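Local structure of probable adhesion protein (Pseudomonas aeruginosa PAO1, 6R3Z) at residues N22-K27 with K139-N144; N109-L114 with L248-Y253; T175-Y180 with F224-F229. The protein probably serves as the periplasmic solute-binding protein of a metal-transport system, binding a divalent ion such as ferrous iron, manganese or nickel. One frame throughout, in Å; residues are numbered along the deposited sequence.

From the N terminus, strand 8-11 leads into helix 14-24, whose end (22-27) meets the start of helix 138-160 (139-144) in contact 1; the other three strands of the first sheet lie in the 111 residues between. Before that loop closes, residues 109-114 have passed the metal; their partner 248-253 comes only after the second sheet, so contacts 1 and 2 interlock. Contact 3, joining 175-180 and 224-229 at the ends of strands 172-175 and 220-226 of the second sheet, falls within the span of contact 2. Contacts 2 and 3 touch, centres about 9 Å apart, and share the nickel ion; contact 1 lies away from it, about 24 Å from contact 2 between centres.

Contact 1 (N22-K27 with K139-N144); sequences NIVGDK and KAYTRN
The Y141 ring is met obliquely by the end of helix 14-24 and the turn after it: the I23 carbonyl, V24 CA and K27 CB all approach its CD1-CE1 side, and V24 CG1 makes an off-centre CH-pi contact, 4.3 Å from the ring centroid. A second flat group, the amide of N144, donates from ND2 to I23 O at 2.9 Å. That oxygen lies in the amide plane, yet seen from I23 the donor stands above the carbonyl plane, 47° out of it. CB of N144 sits against both carbonyl oxygens, I23 O at 3.2 Å and N22 O at 3.3 Å. A water bridges the same ND2 to V24 O, which also receives K27 N.

Apolar contacts complete the join. I23 CG2 packs on Y141 CB at 3.8 Å, the two side chains crossing at about a right angle, and the K27 aliphatic chain lays CD and CE on A140 CB. Beneath, I126, A127 and L130 of helix 116-133 touch I23, V24 and Y141.

G25, with positive phi, is the first residue to leave the helical conformation after V24. One asparagine amide thus serves two carbonyls of this last turn, I23 O directly and V24 O through water, tying a helix C-terminus to the flank of helix 138-160.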
loop_
_atom_site.group_PDB
_atom_site.type_symbol
_atom_site.label_atom_id
_atom_site.label_comp_id
_atom_site.label_asym_id
_atom_site.label_seq_id
_atom_site.Cartn_x
_atom_site.Cartn_y
_atom_site.Cartn_z
ATOM N N ASN A 22 12.230 -7.940 6.124
ATOM C CA ASN A 22 11.829 -8.749 7.285
ATOM C C ASN A 22 11.914 -10.248 7.007
ATOM O O ASN A 22 12.274 -11.008 7.906
ATOM C CB ASN A 22 10.470 -8.331 7.804
ATOM C CG ASN A 22 10.619 -7.159 8.740
ATOM O OD1 ASN A 22 10.952 -7.338 9.921
ATOM N ND2 ASN A 22 10.395 -5.934 8.239
ATOM N N ILE A 23 11.641 -10.660 5.757
ATOM C CA ILE A 23 11.740 -12.058 5.354
ATOM C C ILE A 23 13.229 -12.525 5.306
ATOM O O ILE A 23 13.529 -13.595 5.804
ATOM C CB ILE A 23 11.043 -12.319 3.998
ATOM C CG1 ILE A 23 9.499 -12.103 4.089
ATOM C CG2 ILE A 23 11.360 -13.736 3.471
ATOM C CD1 ILE A 23 8.824 -11.896 2.740
ATOM N N VAL A 24 14.105 -11.780 4.623
ATOM C CA VAL A 24 15.490 -12.225 4.391
ATOM C C VAL A 24 16.491 -11.859 5.485
ATOM O O VAL A 24 17.524 -12.527 5.607
ATOM C CB VAL A 24 16.015 -11.741 3.001
ATOM C CG1 VAL A 24 15.060 -12.161 1.886
ATOM C CG2 VAL A 24 16.264 -10.225 2.976
ATOM N N GLY A 25 16.234 -10.764 6.205
ATOM C CA GLY A 25 17.180 -10.265 7.195
ATOM C C GLY A 25 18.514 -9.963 6.527
ATOM O O GLY A 25 18.553 -9.391 5.433
ATOM N N ASP A 26 19.609 -10.448 7.113
ATOM C CA ASP A 26 20.930 -10.227 6.520
ATOM C C ASP A 26 21.367 -11.348 5.547
ATOM O O ASP A 26 22.522 -11.358 5.126
ATOM C CB ASP A 26 21.972 -10.005 7.638
ATOM C CG ASP A 26 22.128 -11.174 8.602
ATOM O OD1 ASP A 26 21.844 -12.336 8.195
ATOM O OD2 ASP A 26 22.568 -10.938 9.753
ATOM N N LYS A 27 20.448 -12.274 5.167
ATOM C CA LYS A 27 20.812 -13.407 4.295
ATOM C C LYS A 27 20.790 -13.073 2.794
ATOM O O LYS A 27 21.293 -13.853 1.977
ATOM C CB LYS A 27 19.950 -14.630 4.607
ATOM C CG LYS A 27 20.071 -15.023 6.086
ATOM C CD LYS A 27 19.420 -16.338 6.426
ATOM C CE LYS A 27 19.717 -16.717 7.862
ATOM N NZ LYS A 27 21.111 -17.207 8.034
ATOM N N LYS A 139 14.328 -22.362 5.021
ATOM C CA LYS A 139 13.776 -22.481 6.380
ATOM C C LYS A 139 13.809 -21.131 7.131
ATOM O O LYS A 139 12.833 -20.783 7.790
ATOM C CB LYS A 139 14.453 -23.590 7.190
ATOM C CG LYS A 139 13.463 -24.296 8.115
ATOM C CD LYS A 139 14.086 -24.692 9.444
ATOM C CE LYS A 139 13.041 -24.772 10.532
ATOM N NZ LYS A 139 13.644 -25.081 11.858
ATOM N N ALA A 140 14.905 -20.379 6.998
ATOM C CA ALA A 140 15.065 -19.055 7.628
ATOM C C ALA A 140 14.010 -18.061 7.089
ATOM O O ALA A 140 13.360 -17.362 7.885
ATOM C CB ALA A 140 16.464 -18.521 7.385
ATOM N N TYR A 141 13.802 -18.038 5.752
ATOM C CA TYR A 141 12.798 -17.160 5.140
ATOM C C TYR A 141 11.390 -17.468 5.676
ATOM O O TYR A 141 10.638 -16.551 5.999
ATOM C CB TYR A 141 12.829 -17.216 3.594
ATOM C CG TYR A 141 14.145 -16.809 2.943
ATOM C CD1 TYR A 141 15.067 -16.000 3.617
ATOM C CD2 TYR A 141 14.450 -17.202 1.642
ATOM C CE1 TYR A 141 16.255 -15.587 2.998
ATOM C CE2 TYR A 141 15.642 -16.818 1.025
ATOM C CZ TYR A 141 16.534 -16.000 1.699
ATOM O OH TYR A 141 17.725 -15.682 1.098
ATOM N N THR A 142 11.060 -18.755 5.806
ATOM C CA THR A 142 9.769 -19.210 6.328
ATOM C C THR A 142 9.611 -18.777 7.781
ATOM O O THR A 142 8.566 -18.216 8.139
ATOM C CB THR A 142 9.609 -20.731 6.104
ATOM O OG1 THR A 142 9.595 -20.955 4.687
ATOM C CG2 THR A 142 8.319 -21.291 6.719
ATOM N N ARG A 143 10.648 -19.023 8.606
ATOM C CA ARG A 143 10.647 -18.658 10.029
ATOM C C ARG A 143 10.434 -17.135 10.203
ATOM O O ARG A 143 9.576 -16.710 10.986
ATOM C CB ARG A 143 11.956 -19.106 10.674
ATOM C CG ARG A 143 11.998 -18.982 12.185
ATOM C CD ARG A 143 13.246 -19.668 12.744
ATOM N NE ARG A 143 14.486 -19.106 12.199
ATOM C CZ ARG A 143 15.390 -19.793 11.500
ATOM N NH1 ARG A 143 15.218 -21.091 11.270
ATOM N NH2 ARG A 143 16.476 -19.190 11.039
ATOM N N ASN A 144 11.188 -16.332 9.426
ATOM C CA ASN A 144 11.119 -14.869 9.474
ATOM C C ASN A 144 9.750 -14.365 9.017
ATOM O O ASN A 144 9.196 -13.458 9.648
ATOM C CB ASN A 144 12.235 -14.256 8.634
ATOM C CG ASN A 144 13.632 -14.471 9.194
ATOM O OD1 ASN A 144 13.838 -14.815 10.375
ATOM N ND2 ASN A 144 14.632 -14.280 8.350
HETATM O O HOH W 1 17.513 -13.949 8.261
#

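Contact 2 (N109-L114 with L248-Y253); sequences NPHTFL and LSHISY. With NI (nickel (II) ion), chain B.
H111 and H250 are presented by two loops without regular structure: residues 111-114 form a type I beta turn, closed by L114 N to H111 O, and the other loop leaves strand 244-248 with an ST turn, I251 N to S249 OG. S249 OG also bonds to E264. Both imidazoles bind nickel through NE2, at 2.2 Å each. As co-ligands of one metal, H111 NE2 and H250 NE2 are 3.1 Å apart, and the planes of the H111 and H250 rings stand at 80°.

N109 is the second shell of H111. Its OD1 accepts both H111 N, in an Asx turn, and H111 ND1 at 2.8 Å, and lies in the plane of the imidazole. The backbone bond holds OD1 in place, and the ND1 bond, together with the metal bond at NE2, probably limits rotation of the ring. H250 CE1 meets F113 CZ at 3.8 Å, at the edge of the phenyl. The F113 ring also takes H111 CA over one face, toward its rim. Away from the metal, L114 CD2 packs on I251 CD1 at 3.7 Å, the two side chains sliding past each other in opposite directions.

H41, H66, H177 and H199 complete a six-histidine nickel site, and each of these six is also seen binding ferrous iron and manganese. Metal held between two parallel-sheet lobes is the layout of the solute-binding protein 9 family.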
loop_
_atom_site.group_PDB
_atom_site.type_symbol
_atom_site.label_atom_id
_atom_site.label_comp_id
_atom_site.label_asym_id
_atom_site.label_seq_id
_atom_site.Cartn_x
_atom_site.Cartn_y
_atom_site.Cartn_z
ATOM N N ASN A 109 -8.653 -2.991 -7.525
ATOM C CA ASN A 109 -7.909 -2.074 -6.676
ATOM C C ASN A 109 -6.501 -2.672 -6.404
ATOM O O ASN A 109 -6.389 -3.739 -5.806
ATOM C CB ASN A 109 -8.656 -1.777 -5.363
ATOM C CG ASN A 109 -8.049 -0.598 -4.610
ATOM O OD1 ASN A 109 -6.814 -0.446 -4.524
ATOM N ND2 ASN A 109 -8.898 0.249 -4.033
ATOM N N PRO A 110 -5.421 -1.992 -6.823
ATOM C CA PRO A 110 -4.079 -2.577 -6.644
ATOM C C PRO A 110 -3.425 -2.363 -5.272
ATOM O O PRO A 110 -2.293 -2.823 -5.080
ATOM C CB PRO A 110 -3.272 -1.900 -7.755
ATOM C CG PRO A 110 -3.887 -0.530 -7.872
ATOM C CD PRO A 110 -5.359 -0.703 -7.555
ATOM N N HIS A 111 -4.083 -1.630 -4.348
ATOM C CA HIS A 111 -3.520 -1.289 -3.021
ATOM C C HIS A 111 -3.649 -2.399 -1.970
ATOM O O HIS A 111 -3.995 -2.125 -0.813
ATOM C CB HIS A 111 -4.135 0.024 -2.506
ATOM C CG HIS A 111 -3.925 1.179 -3.424
ATOM N ND1 HIS A 111 -4.832 1.467 -4.435
ATOM C CD2 HIS A 111 -2.936 2.111 -3.441
ATOM C CE1 HIS A 111 -4.363 2.550 -5.038
ATOM N NE2 HIS A 111 -3.213 2.964 -4.488
ATOM N N THR A 112 -3.368 -3.654 -2.377
ATOM C CA THR A 112 -3.462 -4.838 -1.492
ATOM C C THR A 112 -2.508 -4.715 -0.292
ATOM O O THR A 112 -2.805 -5.247 0.796
ATOM C CB THR A 112 -3.155 -6.113 -2.285
ATOM O OG1 THR A 112 -1.804 -6.036 -2.761
ATOM C CG2 THR A 112 -4.140 -6.341 -3.457
ATOM N N PHE A 113 -1.367 -3.987 -0.483
ATOM C CA PHE A 113 -0.381 -3.778 0.598
ATOM C C PHE A 113 -0.945 -2.948 1.761
ATOM O O PHE A 113 -0.368 -2.966 2.841
ATOM C CB PHE A 113 0.924 -3.166 0.068
ATOM C CG PHE A 113 0.713 -2.009 -0.880
ATOM C CD1 PHE A 113 0.642 -0.700 -0.402
ATOM C CD2 PHE A 113 0.601 -2.223 -2.252
ATOM C CE1 PHE A 113 0.466 0.373 -1.281
ATOM C CE2 PHE A 113 0.404 -1.144 -3.133
ATOM C CZ PHE A 113 0.321 0.145 -2.636
ATOM N N LEU A 114 -2.066 -2.237 1.563
ATOM C CA LEU A 114 -2.654 -1.473 2.665
ATOM C C LEU A 114 -3.762 -2.280 3.354
ATOM O O LEU A 114 -4.880 -1.823 3.503
ATOM C CB LEU A 114 -3.093 -0.059 2.246
ATOM C CG LEU A 114 -1.972 0.830 1.678
ATOM C CD1 LEU A 114 -2.531 2.066 1.005
ATOM C CD2 LEU A 114 -0.951 1.198 2.733
ATOM N N LEU A 248 -4.245 9.772 5.968
ATOM C CA LEU A 248 -3.637 8.451 5.952
ATOM C C LEU A 248 -2.398 8.409 5.076
ATOM O O LEU A 248 -2.226 9.244 4.174
ATOM C CB LEU A 248 -4.658 7.393 5.485
ATOM C CG LEU A 248 -5.953 7.225 6.305
ATOM C CD1 LEU A 248 -6.882 6.247 5.617
ATOM C CD2 LEU A 248 -5.667 6.753 7.765
ATOM N N SER A 249 -1.555 7.408 5.333
ATOM C CA SER A 249 -0.332 7.186 4.599
ATOM C C SER A 249 -0.492 6.059 3.576
ATOM O O SER A 249 -0.910 4.954 3.921
ATOM C CB SER A 249 0.820 6.865 5.547
ATOM O OG SER A 249 2.000 6.603 4.806
ATOM N N HIS A 250 -0.060 6.325 2.337
ATOM C CA HIS A 250 -0.012 5.335 1.250
ATOM C C HIS A 250 1.319 4.513 1.443
ATOM O O HIS A 250 1.594 3.597 0.660
ATOM C CB HIS A 250 0.063 6.112 -0.081
ATOM C CG HIS A 250 -0.202 5.331 -1.340
ATOM N ND1 HIS A 250 0.678 4.348 -1.798
ATOM C CD2 HIS A 250 -1.143 5.544 -2.300
ATOM C CE1 HIS A 250 0.208 3.970 -2.985
ATOM N NE2 HIS A 250 -0.891 4.647 -3.316
ATOM N N ILE A 251 2.157 4.889 2.449
ATOM C CA ILE A 251 3.472 4.257 2.753
ATOM C C ILE A 251 4.332 4.347 1.453
ATOM O O ILE A 251 4.752 3.339 0.867
ATOM C CB ILE A 251 3.323 2.825 3.349
ATOM C CG1 ILE A 251 2.173 2.803 4.434
ATOM C CG2 ILE A 251 4.699 2.338 3.913
ATOM C CD1 ILE A 251 1.840 1.439 5.087
ATOM N N SER A 252 4.488 5.590 0.944
ATOM C CA SER A 252 5.170 5.819 -0.328
ATOM C C SER A 252 6.140 6.992 -0.285
ATOM O O SER A 252 6.714 7.313 -1.323
ATOM C CB SER A 252 4.122 6.095 -1.402
ATOM O OG SER A 252 3.531 7.371 -1.182
ATOM N N TYR A 253 6.320 7.635 0.882
ATOM C CA TYR A 253 7.177 8.826 0.999
ATOM C C TYR A 253 8.461 8.593 1.790
ATOM O O TYR A 253 8.401 8.027 2.865
ATOM C CB TYR A 253 6.364 9.948 1.684
ATOM C CG TYR A 253 7.042 11.297 1.650
ATOM C CD1 TYR A 253 6.917 12.132 0.545
ATOM C CD2 TYR A 253 7.825 11.735 2.716
ATOM C CE1 TYR A 253 7.558 13.370 0.495
ATOM C CE2 TYR A 253 8.477 12.968 2.676
ATOM C CZ TYR A 253 8.343 13.781 1.561
ATOM O OH TYR A 253 8.949 15.016 1.512
HETATM NI NI NI B . -1.867 4.514 -5.287
#

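Contact 3 (T175-Y180 with F224-F229); sequences TIHGAY and FSEIDF. With NI (nickel (II) ion), chain B.
Y180 and E226 carry the main side-chain hydrogen bond: Y180 OH donates to E226 OE2 at 2.7 Å, on the syn lone pair of the carboxylate. OE2 lies at the edge of the phenol ring, close to its plane, with the ring and carboxylate planes 37° apart. A bend at chi2 (-62°) carries E226 CD round to this spot. The same OE2 accepts from a water, which also donates to F224 O and takes the backbone N-H of H177. That water therefore couples the glutamate to the strand carbonyl and to the main chain of a metal ligand.

Among backbone bonds, I176 N donates to F224 O at 3.1 Å, and T175 CA adds a CA-H...O contact to this oxygen. T175 and F224 form a parallel bridge. Within the first segment, T175 OG1 donates to H177 O at 2.7 Å, approaching from above the carbonyl plane and spanning the turn after the strand.

Van der Waals contacts fill in the rest. H177 CB sits against E226 CD at 3.6 Å, so the metal ligand and the glutamate pack directly on each other. I176 CG1 lies against CA and CB of S225, joining the two chain ends under helix 234-241, and T175 CG2 meets F224 CB. A179 CB lies over the centre of the Y180 ring on one face.

Metal coordination comes from H177 alone here, NE2 to nickel at 2.2 Å. E226, which also touches H250, thus packs beside two ligands of the site.

Strands 172-175 and 220-226 are the central pair of the second sheet, flanked by 193-194 and 244-248. I176 and S225 are covered by helix 234-241, Y180 reaches L248 of strand 244-248, and Y180 itself is the N-cap of helix 181-185.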
loop_
_atom_site.group_PDB
_atom_site.type_symbol
_atom_site.label_atom_id
_atom_site.label_comp_id
_atom_site.label_asym_id
_atom_site.label_seq_id
_atom_site.Cartn_x
_atom_site.Cartn_y
_atom_site.Cartn_z
ATOM N N THR A 175 -12.611 8.946 0.500
ATOM C CA THR A 175 -11.153 9.056 0.482
ATOM C C THR A 175 -10.753 9.887 -0.738
ATOM O O THR A 175 -11.495 9.909 -1.723
ATOM C CB THR A 175 -10.410 7.698 0.505
ATOM O OG1 THR A 175 -10.531 7.020 -0.759
ATOM C CG2 THR A 175 -10.832 6.788 1.676
ATOM N N ILE A 176 -9.586 10.545 -0.694
ATOM C CA ILE A 176 -9.112 11.316 -1.873
ATOM C C ILE A 176 -8.547 10.308 -2.901
ATOM O O ILE A 176 -8.988 10.289 -4.056
ATOM C CB ILE A 176 -8.024 12.362 -1.462
ATOM C CG1 ILE A 176 -8.583 13.474 -0.528
ATOM C CG2 ILE A 176 -7.338 12.976 -2.718
ATOM C CD1 ILE A 176 -9.696 14.349 -1.081
ATOM N N HIS A 177 -7.574 9.476 -2.455
ATOM C CA HIS A 177 -6.911 8.438 -3.256
ATOM C C HIS A 177 -7.644 7.117 -3.009
ATOM O O HIS A 177 -8.079 6.875 -1.886
ATOM C CB HIS A 177 -5.428 8.335 -2.851
ATOM C CG HIS A 177 -4.552 7.586 -3.805
ATOM N ND1 HIS A 177 -3.968 8.219 -4.899
ATOM C CD2 HIS A 177 -4.098 6.313 -3.747
ATOM C CE1 HIS A 177 -3.205 7.303 -5.478
ATOM N NE2 HIS A 177 -3.224 6.150 -4.801
ATOM N N GLY A 178 -7.805 6.290 -4.045
ATOM C CA GLY A 178 -8.514 5.009 -3.903
ATOM C C GLY A 178 -7.662 3.906 -3.274
ATOM O O GLY A 178 -7.674 2.770 -3.747
ATOM N N ALA A 179 -6.921 4.229 -2.204
ATOM C CA ALA A 179 -5.952 3.332 -1.577
ATOM C C ALA A 179 -6.439 2.518 -0.388
ATOM O O ALA A 179 -5.698 1.627 0.049
ATOM C CB ALA A 179 -4.743 4.153 -1.128
ATOM N N TYR A 180 -7.605 2.870 0.205
ATOM C CA TYR A 180 -7.982 2.338 1.518
ATOM C C TYR A 180 -9.162 1.369 1.582
ATOM O O TYR A 180 -9.611 1.030 2.686
ATOM C CB TYR A 180 -8.212 3.533 2.459
ATOM C CG TYR A 180 -6.999 4.442 2.463
ATOM C CD1 TYR A 180 -5.782 4.005 2.982
ATOM C CD2 TYR A 180 -7.004 5.643 1.754
ATOM C CE1 TYR A 180 -4.637 4.797 2.919
ATOM C CE2 TYR A 180 -5.859 6.445 1.675
ATOM C CZ TYR A 180 -4.668 6.000 2.229
ATOM O OH TYR A 180 -3.526 6.771 2.158
ATOM N N PHE A 224 -10.772 10.770 4.300
ATOM C CA PHE A 224 -9.375 10.429 4.538
ATOM C C PHE A 224 -8.544 10.945 3.379
ATOM O O PHE A 224 -8.702 10.473 2.243
ATOM C CB PHE A 224 -9.161 8.921 4.745
ATOM C CG PHE A 224 -9.856 8.351 5.957
ATOM C CD1 PHE A 224 -9.352 8.566 7.239
ATOM C CD2 PHE A 224 -11.022 7.606 5.823
ATOM C CE1 PHE A 224 -10.006 8.052 8.364
ATOM C CE2 PHE A 224 -11.686 7.104 6.950
ATOM C CZ PHE A 224 -11.156 7.301 8.215
ATOM N N SER A 225 -7.696 11.951 3.656
ATOM C CA SER A 225 -6.805 12.545 2.657
ATOM C C SER A 225 -5.395 11.909 2.695
ATOM O O SER A 225 -5.114 11.051 3.533
ATOM C CB SER A 225 -6.751 14.069 2.799
ATOM O OG SER A 225 -6.123 14.452 4.013
ATOM N N GLU A 226 -4.519 12.334 1.776
ATOM C CA GLU A 226 -3.159 11.802 1.672
ATOM C C GLU A 226 -2.124 12.606 2.431
ATOM O O GLU A 226 -1.973 13.805 2.191
ATOM C CB GLU A 226 -2.721 11.752 0.180
ATOM C CG GLU A 226 -3.480 10.732 -0.663
ATOM C CD GLU A 226 -3.248 9.329 -0.153
ATOM O OE1 GLU A 226 -2.142 8.782 -0.374
ATOM O OE2 GLU A 226 -4.149 8.815 0.547
ATOM N N ILE A 227 -1.333 11.922 3.273
ATOM C CA ILE A 227 -0.199 12.558 3.934
ATOM C C ILE A 227 0.987 12.650 2.924
ATOM O O ILE A 227 1.692 13.660 2.897
ATOM C CB ILE A 227 0.244 11.762 5.202
ATOM C CG1 ILE A 227 -0.886 11.673 6.254
ATOM C CG2 ILE A 227 1.514 12.375 5.811
ATOM C CD1 ILE A 227 -0.659 10.595 7.391
ATOM N N ASP A 228 1.216 11.561 2.137
ATOM C CA ASP A 228 2.392 11.389 1.283
ATOM C C ASP A 228 2.577 12.433 0.200
ATOM O O ASP A 228 3.555 13.175 0.246
ATOM C CB ASP A 228 2.424 9.975 0.690
ATOM C CG ASP A 228 2.802 8.919 1.717
ATOM O OD1 ASP A 228 3.137 9.301 2.882
ATOM O OD2 ASP A 228 2.740 7.715 1.378
ATOM N N PHE A 229 1.697 12.482 -0.773
ATOM C CA PHE A 229 1.835 13.486 -1.849
ATOM C C PHE A 229 0.489 14.208 -1.884
ATOM O O PHE A 229 -0.429 13.817 -2.606
ATOM C CB PHE A 229 2.234 12.808 -3.178
ATOM C CG PHE A 229 3.628 12.225 -3.131
ATOM C CD1 PHE A 229 4.742 13.012 -3.413
ATOM C CD2 PHE A 229 3.836 10.895 -2.757
ATOM C CE1 PHE A 229 6.035 12.473 -3.348
ATOM C CE2 PHE A 229 5.127 10.358 -2.689
ATOM C CZ PHE A 229 6.221 11.147 -2.990
HETATM NI NI NI B . -1.867 4.514 -5.287
HETATM O O HOH W 2 -6.709 9.705 0.328
#